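PDB 5OI9: STIL N-terminal domain-containing protein from Trichoplax adhaerens, which probably acts in centriole assembly, the N-terminal domain described here belonging to a centrosomal protein family whose STIL members bind CEP85. Local coordinates for residues L50-R53 with S54-L58; L77-N80 with K81-V85; F137-S140 with E141-D144; A275-R278 with Y279-Q283; K288-D291 with G292-F296. All coordinates share one frame; numbering follows the deposited sequence.

In the fold
All five interactions are local, formed along helices or round turns, and follow one another in chain order within the STIL N-terminal domain. Interaction 1 lies on helix 45-61 at one end of the elongated chain. Interaction 5, in the loop before strand 296-302, lies about 50 Å from it, centre to centre, on the other side of the chain's centre. Interaction 3 opens helix 139-155, and its centre is about 24 Å from that of interaction 4. Only interactions 4 and 5 touch: their centres are 11 Å apart, and Y279 probably bonds through its OH to R290 O, at 2.7 Å. The hairpin of interaction 2 is nearer the middle.

Interaction 1 of 5, residues L50-R53 with S54-L58; sequences LAQR and SAYQL
S54 grips the carbonyl oxygen of L50 twice, one turn back along the alpha-helix 45-61, once with its backbone and once with its hydroxyl. The backbone bond from S54 N to L50 O is 2.9 Å long and nearly straight, with an angle of 170° at the hydrogen. The second bond, from S54 OG to L50 O, is equally short at 2.9 Å; a chi1 of -52° sets OG beside the serine's own N, where it faces the preceding turn. The two donors arrive from opposite faces of the carbonyl plane, so they do not compete for one approach. An alanine here removes the hydroxyl, and L50 O would probably be left with its backbone donor alone, ungripped on the other face. The other backbone bonds are of the ordinary helical kind, from A55 N to A51 O, from Y56 N to Q52 O at 2.8 Å and from Q57 N to R53 O.

Van der Waals contact dominates on another side of the helix. Q52 and Y56 run side by side and point the same way, with amide and ring planes 36° apart. The amide nitrogen Q52 NE2 rests 3.4 Å from Y56 CB and only obliquely near the ring. Both side chains also reach Y174 of strand 167-176, while A51 and A55 pack on M124 of strand 118-126, which places the helix against the mixed sheet. A55 CB sits 3.3 Å from A51 O, and Q57 CG lies 3.5 Å from R53 O.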
loop_
_atom_site.group_PDB
_atom_site.type_symbol
_atom_site.label_atom_id
_atom_site.label_comp_id
_atom_site.label_asym_id
_atom_site.label_seq_id
_atom_site.Cartn_x
_atom_site.Cartn_y
_atom_site.Cartn_z
ATOM N N LEU A 50 -1.901 24.273 -8.056
ATOM C CA LEU A 50 -3.321 24.347 -7.722
ATOM C C LEU A 50 -3.534 24.329 -6.213
ATOM O O LEU A 50 -4.385 25.061 -5.693
ATOM C CB LEU A 50 -4.079 23.195 -8.380
ATOM C CG LEU A 50 -4.146 23.168 -9.907
ATOM C CD1 LEU A 50 -4.786 21.873 -10.377
ATOM C CD2 LEU A 50 -4.916 24.367 -10.433
ATOM N N ALA A 51 -2.774 23.497 -5.496
ATOM C CA ALA A 51 -2.892 23.450 -4.043
ATOM C C ALA A 51 -2.532 24.793 -3.421
ATOM O O ALA A 51 -3.248 25.302 -2.550
ATOM C CB ALA A 51 -2.004 22.341 -3.478
ATOM N N GLN A 52 -1.417 25.382 -3.858
ATOM C CA GLN A 52 -1.012 26.674 -3.315
ATOM C C GLN A 52 -1.990 27.769 -3.721
ATOM O O GLN A 52 -2.294 28.663 -2.922
ATOM C CB GLN A 52 0.408 27.013 -3.773
ATOM C CG GLN A 52 1.021 28.230 -3.096
ATOM C CD GLN A 52 0.528 29.542 -3.679
ATOM O OE1 GLN A 52 0.276 29.645 -4.879
ATOM N NE2 GLN A 52 0.373 30.546 -2.828
ATOM N N ARG A 53 -2.488 27.717 -4.959
ATOM C CA ARG A 53 -3.454 28.712 -5.416
ATOM C C ARG A 53 -4.711 28.685 -4.556
ATOM O O ARG A 53 -5.176 29.728 -4.081
ATOM C CB ARG A 53 -3.797 28.466 -6.887
ATOM C CG ARG A 53 -4.800 29.447 -7.472
ATOM C CD ARG A 53 -5.089 29.141 -8.936
ATOM N NE ARG A 53 -5.685 27.819 -9.117
ATOM C CZ ARG A 53 -6.992 27.577 -9.082
ATOM N NH1 ARG A 53 -7.848 28.568 -8.872
ATOM N NH2 ARG A 53 -7.444 26.342 -9.255
ATOM N N SER A 54 -5.270 27.491 -4.337
ATOM C CA SER A 54 -6.463 27.371 -3.506
ATOM C C SER A 54 -6.183 27.809 -2.075
ATOM O O SER A 54 -7.015 28.474 -1.446
ATOM C CB SER A 54 -6.975 25.933 -3.537
ATOM O OG SER A 54 -7.139 25.488 -4.872
ATOM N N ALA A 55 -5.012 27.452 -1.547
ATOM C CA ALA A 55 -4.676 27.809 -0.174
ATOM C C ALA A 55 -4.528 29.316 -0.011
ATOM O O ALA A 55 -4.968 29.883 0.997
ATOM C CB ALA A 55 -3.390 27.098 0.253
ATOM N N TYR A 56 -3.918 29.981 -0.994
ATOM C CA TYR A 56 -3.615 31.401 -0.847
ATOM C C TYR A 56 -4.877 32.253 -0.927
ATOM O O TYR A 56 -4.987 33.270 -0.233
ATOM C CB TYR A 56 -2.604 31.836 -1.905
ATOM C CG TYR A 56 -2.034 33.211 -1.657
ATOM C CD1 TYR A 56 -1.368 33.499 -0.474
ATOM C CD2 TYR A 56 -2.155 34.220 -2.603
ATOM C CE1 TYR A 56 -0.843 34.753 -0.234
ATOM C CE2 TYR A 56 -1.631 35.480 -2.373
ATOM C CZ TYR A 56 -0.976 35.740 -1.187
ATOM O OH TYR A 56 -0.451 36.989 -0.948
ATOM N N GLN A 57 -5.833 31.861 -1.770
ATOM C CA GLN A 57 -7.096 32.590 -1.838
ATOM C C GLN A 57 -7.817 32.548 -0.497
ATOM O O GLN A 57 -8.259 33.581 0.017
ATOM C CB GLN A 57 -7.981 32.017 -2.947
ATOM C CG GLN A 57 -7.485 32.304 -4.354
ATOM C CD GLN A 57 -8.573 32.150 -5.398
ATOM O OE1 GLN A 57 -9.536 31.406 -5.204
ATOM N NE2 GLN A 57 -8.431 32.863 -6.511
ATOM N N LEU A 58 -7.929 31.355 0.094
ATOM C CA LEU A 58 -8.607 31.220 1.378
ATOM C C LEU A 58 -7.935 32.066 2.456
ATOM O O LEU A 58 -8.607 32.773 3.212
ATOM C CB LEU A 58 -8.646 29.748 1.793
ATOM C CG LEU A 58 -9.620 28.849 1.029
ATOM C CD1 LEU A 58 -9.245 27.389 1.216
ATOM C CD2 LEU A 58 -11.043 29.099 1.497
#

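Interaction 2 of 5, residues L77-N80 with K81-V85; sequences LNIN and KDDRV
I79 and V85 face each other as an antiparallel, non-hydrogen-bonded pair where the beta-hairpin of strands 69-79 and 85-97 begins to turn. Their side chains stand on the same face of the sheet, but they touch lightly, I79 CG1 coming within 4.4 Å of V85 CG2. L77 meets the other branch of V85, the two side chains crossing obliquely; with chi1 at -175°, its CG is carried away from its own backbone N to lie 4.1 Å from V85 CG1. The backbones also meet through CA-H...O contacts, V85 CA to N78 O and I79 CA to R84 O.

The turn is closed by one backbone hydrogen bond, from N80 N to R84 O at 3.2 Å. Within it D82 and D83 both adopt left-handed backbone angles, which reverse the chain. N80 OD1 is modelled only 2.8 Å from R84 O; as both are acceptors, the rotation of this amide is doubtful. R84 itself runs away from the hairpin to a salt bridge between its NH2 and D36. On the face that carries I79, the isoleucine and D83 both lie against P270 at the start of helix 270-281, joining the hairpin to that helix. The isoleucine branch covers the turn as well: its methyl I79 CG2 is 3.4 Å from D83 CA.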
loop_
_atom_site.group_PDB
_atom_site.type_symbol
_atom_site.label_atom_id
_atom_site.label_comp_id
_atom_site.label_asym_id
_atom_site.label_seq_id
_atom_site.Cartn_x
_atom_site.Cartn_y
_atom_site.Cartn_z
ATOM N N LEU A 77 -0.649 4.305 -7.568
ATOM C CA LEU A 77 0.438 3.424 -7.160
ATOM C C LEU A 77 0.867 2.581 -8.356
ATOM O O LEU A 77 0.047 1.863 -8.937
ATOM C CB LEU A 77 0.003 2.541 -5.990
ATOM C CG LEU A 77 1.059 1.636 -5.353
ATOM C CD1 LEU A 77 0.835 1.548 -3.853
ATOM C CD2 LEU A 77 1.029 0.244 -5.970
ATOM N N ASN A 78 2.147 2.666 -8.713
ATOM C CA ASN A 78 2.691 1.970 -9.871
ATOM C C ASN A 78 3.915 1.161 -9.466
ATOM O O ASN A 78 4.679 1.569 -8.585
ATOM C CB ASN A 78 3.053 2.956 -10.991
ATOM C CG ASN A 78 1.922 3.925 -11.304
ATOM O OD1 ASN A 78 0.917 3.552 -11.911
ATOM N ND2 ASN A 78 2.082 5.180 -10.890
ATOM N N ILE A 79 4.091 0.010 -10.112
ATOM C CA ILE A 79 5.183 -0.915 -9.833
ATOM C C ILE A 79 5.851 -1.228 -11.165
ATOM O O ILE A 79 5.200 -1.764 -12.070
ATOM C CB ILE A 79 4.677 -2.199 -9.156
ATOM C CG1 ILE A 79 3.787 -1.852 -7.964
ATOM C CG2 ILE A 79 5.832 -3.046 -8.683
ATOM C CD1 ILE A 79 3.161 -3.060 -7.301
ATOM N N ASN A 80 7.137 -0.894 -11.297
ATOM C CA ASN A 80 7.599 -0.871 -12.681
ATOM C C ASN A 80 8.892 -1.633 -12.966
ATOM O O ASN A 80 8.984 -2.261 -14.023
ATOM C CB ASN A 80 7.706 0.604 -13.156
ATOM C CG ASN A 80 8.419 1.506 -12.167
ATOM O OD1 ASN A 80 8.631 1.149 -11.006
ATOM N ND2 ASN A 80 8.781 2.701 -12.623
ATOM N N LYS A 81 9.898 -1.592 -12.090
ATOM C CA LYS A 81 11.151 -2.298 -12.368
ATOM C C LYS A 81 11.594 -3.087 -11.140
ATOM O O LYS A 81 11.951 -2.505 -10.110
ATOM C CB LYS A 81 12.256 -1.343 -12.855
ATOM C CG LYS A 81 12.797 -0.279 -11.901
ATOM C CD LYS A 81 14.054 0.327 -12.530
ATOM C CE LYS A 81 14.632 1.515 -11.774
ATOM N NZ LYS A 81 15.762 2.134 -12.541
ATOM N N ASP A 82 11.579 -4.413 -11.270
ATOM C CA ASP A 82 11.873 -5.350 -10.185
ATOM C C ASP A 82 11.066 -5.004 -8.936
ATOM O O ASP A 82 11.599 -4.853 -7.834
ATOM C CB ASP A 82 13.373 -5.406 -9.876
ATOM C CG ASP A 82 13.728 -6.533 -8.905
ATOM O OD1 ASP A 82 13.574 -7.715 -9.276
ATOM O OD2 ASP A 82 14.156 -6.234 -7.770
ATOM N N ASP A 83 9.757 -4.863 -9.130
ATOM C CA ASP A 83 8.810 -4.610 -8.044
ATOM C C ASP A 83 9.152 -3.325 -7.287
ATOM O O ASP A 83 9.078 -3.272 -6.059
ATOM C CB ASP A 83 8.731 -5.812 -7.096
ATOM C CG ASP A 83 8.292 -7.092 -7.808
ATOM O OD1 ASP A 83 7.372 -7.023 -8.652
ATOM O OD2 ASP A 83 8.865 -8.165 -7.525
ATOM N N ARG A 84 9.528 -2.281 -8.029
ATOM C CA ARG A 84 9.855 -0.982 -7.451
ATOM C C ARG A 84 8.603 -0.112 -7.414
ATOM O O ARG A 84 8.008 0.178 -8.457
ATOM C CB ARG A 84 10.967 -0.298 -8.246
ATOM C CG ARG A 84 11.114 1.185 -7.961
ATOM C CD ARG A 84 12.480 1.701 -8.374
ATOM N NE ARG A 84 13.549 1.091 -7.587
ATOM C CZ ARG A 84 14.762 1.615 -7.444
ATOM N NH1 ARG A 84 15.061 2.768 -8.027
ATOM N NH2 ARG A 84 15.673 0.991 -6.708
ATOM N N VAL A 85 8.213 0.309 -6.214
ATOM C CA VAL A 85 6.948 1.000 -6.000
ATOM C C VAL A 85 7.156 2.500 -6.151
ATOM O O VAL A 85 8.065 3.077 -5.541
ATOM C CB VAL A 85 6.369 0.664 -4.616
ATOM C CG1 VAL A 85 5.027 1.348 -4.429
ATOM C CG2 VAL A 85 6.235 -0.838 -4.449
#

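Interaction 3 of 5, residues F137-S140 with E141-D144; sequences FSIS and EYYD
F137 enters the first turn of helix 139-155 from just before it, meeting Y142 with its near end and E141 with its far side. At its root, F137 CB lies 3.2 Å from Y142 OH and 3.5 Å from Y142 CZ. CG still lies near the same hydroxyl, as does CD2 on one side of the ring. The ring then slides past the tyrosine: the planes are 28° apart, but the centroids are 5.5 Å apart and there is little overlap. On the other side F137 CD1 comes within 3.5 Å of E141 CD, and F137 CE1 within 3.2 Å of E141 OE2. At the tip, F137 CZ is still 4.2 Å from E141 OE2. This carboxylate oxygen sits obliquely to the ring. E141 reaches it with an extended chain whose CG is anti to its own N, chi1 -168°. H171 stacks on F137 and is a weak partner of E141 OE2.

S138 takes the N-cap position. Its carbonyl oxygen accepts Y142 N at 3.1 Å, in the carbonyl plane, and E141 N only weakly, while S138 OG and S140 OG share a hydrogen bond of 2.9 Å. I139 CA meets the edge of the Y142 ring, whose other neighbours include Y324 of strand 322-334.

E141 thus stands in the first turn, near the positive end of the helix dipole and touching K169, and both would be expected to favour its ionised form.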
loop_
_atom_site.group_PDB
_atom_site.type_symbol
_atom_site.label_atom_id
_atom_site.label_comp_id
_atom_site.label_asym_id
_atom_site.label_seq_id
_atom_site.Cartn_x
_atom_site.Cartn_y
_atom_site.Cartn_z
ATOM N N PHE A 137 7.596 16.264 10.838
ATOM C CA PHE A 137 6.880 15.070 11.267
ATOM C C PHE A 137 7.475 14.548 12.568
ATOM O O PHE A 137 8.696 14.390 12.684
ATOM C CB PHE A 137 6.948 13.985 10.190
ATOM C CG PHE A 137 5.965 14.174 9.073
ATOM C CD1 PHE A 137 4.681 13.672 9.181
ATOM C CD2 PHE A 137 6.327 14.832 7.908
ATOM C CE1 PHE A 137 3.773 13.830 8.163
ATOM C CE2 PHE A 137 5.415 14.994 6.875
ATOM C CZ PHE A 137 4.134 14.492 7.007
ATOM N N SER A 138 6.607 14.271 13.534
ATOM C CA SER A 138 6.992 13.704 14.817
ATOM C C SER A 138 6.518 12.258 14.896
ATOM O O SER A 138 5.678 11.812 14.112
ATOM C CB SER A 138 6.412 14.516 15.978
ATOM O OG SER A 138 4.999 14.415 15.995
ATOM N N ILE A 139 7.068 11.521 15.863
ATOM C CA ILE A 139 6.725 10.107 15.980
ATOM C C ILE A 139 5.274 9.934 16.419
ATOM O O ILE A 139 4.633 8.928 16.086
ATOM C CB ILE A 139 7.711 9.398 16.930
ATOM C CG1 ILE A 139 7.454 7.890 16.943
ATOM C CG2 ILE A 139 7.629 9.979 18.330
ATOM C CD1 ILE A 139 7.595 7.238 15.582
ATOM N N SER A 140 4.721 10.912 17.143
ATOM C CA SER A 140 3.308 10.845 17.508
ATOM C C SER A 140 2.420 10.902 16.272
ATOM O O SER A 140 1.393 10.215 16.203
ATOM C CB SER A 140 2.953 11.978 18.471
ATOM O OG SER A 140 3.019 13.237 17.826
ATOM N N GLU A 141 2.799 11.714 15.285
ATOM C CA GLU A 141 2.033 11.781 14.045
ATOM C C GLU A 141 2.155 10.483 13.253
ATOM O O GLU A 141 1.163 9.990 12.704
ATOM C CB GLU A 141 2.500 12.976 13.213
ATOM C CG GLU A 141 1.604 13.322 12.036
ATOM C CD GLU A 141 2.030 14.604 11.341
ATOM O OE1 GLU A 141 2.889 15.325 11.896
ATOM O OE2 GLU A 141 1.511 14.888 10.240
ATOM N N TYR A 142 3.362 9.915 13.188
ATOM C CA TYR A 142 3.534 8.623 12.532
ATOM C C TYR A 142 2.743 7.536 13.248
ATOM O O TYR A 142 2.141 6.668 12.604
ATOM C CB TYR A 142 5.014 8.242 12.486
ATOM C CG TYR A 142 5.885 9.082 11.574
ATOM C CD1 TYR A 142 5.714 9.059 10.195
ATOM C CD2 TYR A 142 6.908 9.865 12.091
ATOM C CE1 TYR A 142 6.521 9.807 9.359
ATOM C CE2 TYR A 142 7.722 10.620 11.262
ATOM C CZ TYR A 142 7.523 10.584 9.898
ATOM O OH TYR A 142 8.328 11.332 9.070
ATOM N N TYR A 143 2.745 7.564 14.584
ATOM C CA TYR A 143 2.064 6.533 15.361
ATOM C C TYR A 143 0.564 6.547 15.102
ATOM O O TYR A 143 -0.052 5.495 14.895
ATOM C CB TYR A 143 2.358 6.728 16.851
ATOM C CG TYR A 143 1.524 5.861 17.768
ATOM C CD1 TYR A 143 1.898 4.553 18.050
ATOM C CD2 TYR A 143 0.366 6.353 18.360
ATOM C CE1 TYR A 143 1.142 3.759 18.889
ATOM C CE2 TYR A 143 -0.399 5.565 19.198
ATOM C CZ TYR A 143 -0.006 4.268 19.459
ATOM O OH TYR A 143 -0.764 3.479 20.294
ATOM N N ASP A 144 -0.044 7.736 15.114
ATOM C CA ASP A 144 -1.479 7.823 14.873
ATOM C C ASP A 144 -1.830 7.377 13.459
ATOM O O ASP A 144 -2.867 6.739 13.246
ATOM C CB ASP A 144 -1.968 9.248 15.133
ATOM C CG ASP A 144 -1.940 9.609 16.607
ATOM O OD1 ASP A 144 -2.211 8.717 17.441
ATOM O OD2 ASP A 144 -1.646 10.777 16.935
#

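Interaction 4 of 5, residues A275-R278 with Y279-Q283; sequences ACMR and YLYSQ
M277 O and Y281 N form the shortest backbone bond between 275-278 and 279-283, 2.8 Å, one turn apart on helix 270-281, the helix of a beta-alpha-beta unit between strands 256-264 and 296-302. The donor lies nearly along the C=O axis of M277. The same oxygen also meets the edge of the Y281 ring in its plane, 3.4 Å from Y281 CD2. Three more backbone bonds continue the ladder, from Y279 N to A275 O, from L280 N to C276 O and from S282 N to R278 O.

M277, present as selenomethionine, lies beside Y281, and the two side chains point the same way. The first bend of M277, at chi2 of -62°, and a second at chi3 turn its methyl toward the tyrosine, so that M277 CE touches the ring edge 3.4 Å from Y281 CE2. The ring of Y281 is held at its far end by a hydrogen bond from OH to S319 O, and T150 and L153 of helix 139-155 pack against it.

R278 and Y279, both buried, find polar partners in the surrounding fold. The guanidinium of R278 bonds D158 O through NH2, and Y279 OH bonds R290 O. On another side, A275 and Y279 face I259 of strand 256-264, whereas C276 and L280 cover F296 of strand 296-302, which seats the helix on the sheet. L280 CG comes 3.3 Å from C276 O. S282 is the first residue to leave helical angles, and its CB lies 3.2 Å from R278 O.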
loop_
_atom_site.group_PDB
_atom_site.type_symbol
_atom_site.label_atom_id
_atom_site.label_comp_id
_atom_site.label_asym_id
_atom_site.label_seq_id
_atom_site.Cartn_x
_atom_site.Cartn_y
_atom_site.Cartn_z
ATOM N N ALA A 275 -1.357 -9.472 0.413
ATOM C CA ALA A 275 -2.375 -10.478 0.698
ATOM C C ALA A 275 -2.069 -11.217 1.996
ATOM O O ALA A 275 -2.977 -11.479 2.794
ATOM C CB ALA A 275 -2.487 -11.452 -0.472
ATOM N N CYS A 276 -0.795 -11.549 2.227
ATOM C CA CYS A 276 -0.404 -12.202 3.474
ATOM C C CYS A 276 -0.736 -11.332 4.682
ATOM O O CYS A 276 -1.304 -11.811 5.670
ATOM C CB CYS A 276 1.089 -12.530 3.453
ATOM S SG CYS A 276 1.585 -13.734 2.202
HETATM N N MSE A 277 -0.378 -10.050 4.621
HETATM C CA MSE A 277 -0.657 -9.114 5.706
HETATM C C MSE A 277 -2.147 -9.000 5.969
HETATM O O MSE A 277 -2.598 -9.030 7.115
HETATM C CB MSE A 277 -0.085 -7.733 5.381
HETATM C CG MSE A 277 1.424 -7.704 5.358
HETATM SE SE MSE A 277 2.184 -8.164 7.086
HETATM C CE MSE A 277 1.896 -6.449 7.953
ATOM N N ARG A 278 -2.904 -8.867 4.881
ATOM C CA ARG A 278 -4.354 -8.770 4.989
ATOM C C ARG A 278 -4.943 -10.004 5.665
ATOM O O ARG A 278 -5.840 -9.889 6.509
ATOM C CB ARG A 278 -4.954 -8.575 3.601
ATOM C CG ARG A 278 -6.453 -8.461 3.593
ATOM C CD ARG A 278 -6.924 -7.181 4.263
ATOM N NE ARG A 278 -8.380 -7.142 4.290
ATOM C CZ ARG A 278 -9.128 -6.757 3.264
ATOM N NH1 ARG A 278 -8.553 -6.364 2.134
ATOM N NH2 ARG A 278 -10.450 -6.760 3.367
ATOM N N TYR A 279 -4.450 -11.193 5.308
ATOM C CA TYR A 279 -4.929 -12.418 5.945
ATOM C C TYR A 279 -4.564 -12.452 7.425
ATOM O O TYR A 279 -5.389 -12.828 8.267
ATOM C CB TYR A 279 -4.360 -13.638 5.218
ATOM C CG TYR A 279 -4.760 -14.972 5.811
ATOM C CD1 TYR A 279 -6.047 -15.474 5.643
ATOM C CD2 TYR A 279 -3.847 -15.740 6.524
ATOM C CE1 TYR A 279 -6.415 -16.697 6.175
ATOM C CE2 TYR A 279 -4.204 -16.966 7.058
ATOM C CZ TYR A 279 -5.489 -17.439 6.884
ATOM O OH TYR A 279 -5.850 -18.656 7.420
ATOM N N LEU A 280 -3.337 -12.053 7.761
ATOM C CA LEU A 280 -2.902 -12.090 9.156
ATOM C C LEU A 280 -3.655 -11.074 10.008
ATOM O O LEU A 280 -3.994 -11.356 11.163
ATOM C CB LEU A 280 -1.400 -11.838 9.246
ATOM C CG LEU A 280 -0.506 -12.930 8.667
ATOM C CD1 LEU A 280 0.954 -12.594 8.887
ATOM C CD2 LEU A 280 -0.854 -14.267 9.292
ATOM N N TYR A 281 -3.922 -9.888 9.458
ATOM C CA TYR A 281 -4.506 -8.815 10.256
ATOM C C TYR A 281 -6.019 -8.923 10.385
ATOM O O TYR A 281 -6.575 -8.500 11.405
ATOM C CB TYR A 281 -4.149 -7.457 9.651
ATOM C CG TYR A 281 -2.931 -6.817 10.268
ATOM C CD1 TYR A 281 -3.030 -6.081 11.441
ATOM C CD2 TYR A 281 -1.683 -6.942 9.678
ATOM C CE1 TYR A 281 -1.918 -5.492 12.011
ATOM C CE2 TYR A 281 -0.568 -6.356 10.241
ATOM C CZ TYR A 281 -0.690 -5.631 11.404
ATOM O OH TYR A 281 0.424 -5.047 11.961
ATOM N N SER A 282 -6.696 -9.472 9.377
ATOM C CA SER A 282 -8.149 -9.373 9.304
ATOM C C SER A 282 -8.817 -10.002 10.519
ATOM O O SER A 282 -8.567 -11.161 10.857
ATOM C CB SER A 282 -8.661 -10.038 8.028
ATOM O OG SER A 282 -10.076 -9.947 7.951
ATOM N N GLN A 283 -9.672 -9.224 11.177
ATOM C CA GLN A 283 -10.551 -9.743 12.212
ATOM C C GLN A 283 -11.951 -10.030 11.686
ATOM O O GLN A 283 -12.830 -10.411 12.466
ATOM C CB GLN A 283 -10.606 -8.770 13.395
ATOM C CG GLN A 283 -9.269 -8.633 14.113
ATOM C CD GLN A 283 -9.295 -7.604 15.227
ATOM O OE1 GLN A 283 -10.357 -7.116 15.615
ATOM N NE2 GLN A 283 -8.120 -7.268 15.749
#

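Interaction 5 of 5, residues K288-D291 with G292-F296; sequences KIRD and GSTGF
D291 and T294 are tied by a pair of bonds, one of them weak, across a turn with helical backbone angles in the loop before strand 296-302. D291 N gives a hydrogen bond of 3.0 Å to T294 OG1, with an angle of 157° at the hydrogen, and T294 N returns the weak one of 3.4 Å to D291 OD1. The same D291 OD1 takes S293 N at 3.1 Å in an Asx turn, the donor standing 52° above the carboxylate plane. This is the tight part, and it continues inward. G295 has a positive phi at which a CB would collide with the carbonyl oxygen of T294. Beyond it the buried F296 ring meets D291 O at its edge and in its plane, CD2 lying 3.6 Å from that oxygen. Y279 of helix 270-281 packs on the same ring.

On the looser side the side chains of I289, S293 and T294 face solvent, though backbone or hydroxyl atoms of each are bonded, and R290 is partly exposed. R290 crosses T294 at about a right angle, with R290 CD 3.3 Å from T294 OG1, and its chain bends so that R290 NH1 bonds I289 O at 2.9 Å. An alanine in place of R290 is likely to leave I289 O without this donor and to open a gap beside the threonine hydroxyl and near L17 and W18.

T294 OG1 also donates to G295 O, at 3.2 Å, but from a poor position 44° out of the carbonyl plane. Accepting from D291 N while giving its own proton to G295 O, the hydroxyl is used in both roles, which should restrict its rotation and tie the two ends of the turn together.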
loop_
_atom_site.group_PDB
_atom_site.type_symbol
_atom_site.label_atom_id
_atom_site.label_comp_id
_atom_site.label_asym_id
_atom_site.label_seq_id
_atom_site.Cartn_x
_atom_site.Cartn_y
_atom_site.Cartn_z
ATOM N N LYS A 288 -9.488 -18.670 11.305
ATOM C CA LYS A 288 -8.191 -18.901 10.668
ATOM C C LYS A 288 -7.443 -19.946 11.485
ATOM O O LYS A 288 -6.646 -19.623 12.366
ATOM C CB LYS A 288 -7.404 -17.601 10.558
ATOM C CG LYS A 288 -8.054 -16.546 9.671
ATOM C CD LYS A 288 -7.206 -15.277 9.569
ATOM C CE LYS A 288 -7.278 -14.440 10.839
ATOM N NZ LYS A 288 -6.530 -13.151 10.705
ATOM N N ILE A 289 -7.702 -21.224 11.185
ATOM C CA ILE A 289 -7.094 -22.311 11.947
ATOM C C ILE A 289 -5.624 -22.510 11.615
ATOM O O ILE A 289 -4.927 -23.241 12.328
ATOM C CB ILE A 289 -7.866 -23.630 11.733
ATOM C CG1 ILE A 289 -7.724 -24.115 10.291
ATOM C CG2 ILE A 289 -9.330 -23.444 12.099
ATOM C CD1 ILE A 289 -8.341 -25.482 10.042
ATOM N N ARG A 290 -5.138 -21.890 10.545
ATOM C CA ARG A 290 -3.712 -21.770 10.277
ATOM C C ARG A 290 -3.409 -20.296 10.060
ATOM O O ARG A 290 -4.094 -19.630 9.277
ATOM C CB ARG A 290 -3.299 -22.602 9.057
ATOM C CG ARG A 290 -3.396 -24.114 9.273
ATOM C CD ARG A 290 -2.315 -24.605 10.232
ATOM N NE ARG A 290 -2.432 -26.032 10.512
ATOM C CZ ARG A 290 -3.017 -26.535 11.595
ATOM N NH1 ARG A 290 -3.537 -25.726 12.508
ATOM N NH2 ARG A 290 -3.076 -27.848 11.768
ATOM N N ASP A 291 -2.408 -19.783 10.766
ATOM C CA ASP A 291 -2.129 -18.352 10.761
ATOM C C ASP A 291 -0.615 -18.155 10.755
ATOM O O ASP A 291 0.150 -19.051 10.381
ATOM C CB ASP A 291 -2.836 -17.667 11.946
ATOM C CG ASP A 291 -2.420 -18.232 13.298
ATOM O OD1 ASP A 291 -1.409 -18.959 13.378
ATOM O OD2 ASP A 291 -3.120 -17.945 14.294
ATOM N N GLY A 292 -0.171 -16.971 11.184
ATOM C CA GLY A 292 1.240 -16.644 11.104
ATOM C C GLY A 292 2.112 -17.448 12.047
ATOM O O GLY A 292 3.303 -17.637 11.782
ATOM N N SER A 293 1.539 -17.932 13.151
ATOM C CA SER A 293 2.313 -18.693 14.127
ATOM C C SER A 293 2.471 -20.149 13.710
ATOM O O SER A 293 3.544 -20.736 13.887
ATOM C CB SER A 293 1.654 -18.605 15.503
ATOM O OG SER A 293 1.495 -17.254 15.902
ATOM N N THR A 294 1.413 -20.753 13.168
ATOM C CA THR A 294 1.484 -22.134 12.712
ATOM C C THR A 294 2.075 -22.260 11.316
ATOM O O THR A 294 2.494 -23.356 10.928
ATOM C CB THR A 294 0.088 -22.765 12.725
ATOM O OG1 THR A 294 -0.741 -22.109 11.756
ATOM C CG2 THR A 294 -0.544 -22.620 14.098
ATOM N N GLY A 295 2.135 -21.166 10.563
ATOM C CA GLY A 295 2.425 -21.247 9.149
ATOM C C GLY A 295 1.140 -21.447 8.376
ATOM O O GLY A 295 0.301 -22.264 8.768
ATOM N N PHE A 296 0.948 -20.695 7.298
ATOM C CA PHE A 296 -0.240 -20.833 6.475
ATOM C C PHE A 296 0.182 -21.004 5.025
ATOM O O PHE A 296 1.321 -20.717 4.649
ATOM C CB PHE A 296 -1.197 -19.639 6.633
ATOM C CG PHE A 296 -0.608 -18.316 6.227
ATOM C CD1 PHE A 296 -0.801 -17.819 4.948
ATOM C CD2 PHE A 296 0.117 -17.558 7.132
ATOM C CE1 PHE A 296 -0.272 -16.595 4.575
ATOM C CE2 PHE A 296 0.649 -16.335 6.766
ATOM C CZ PHE A 296 0.454 -15.853 5.486
#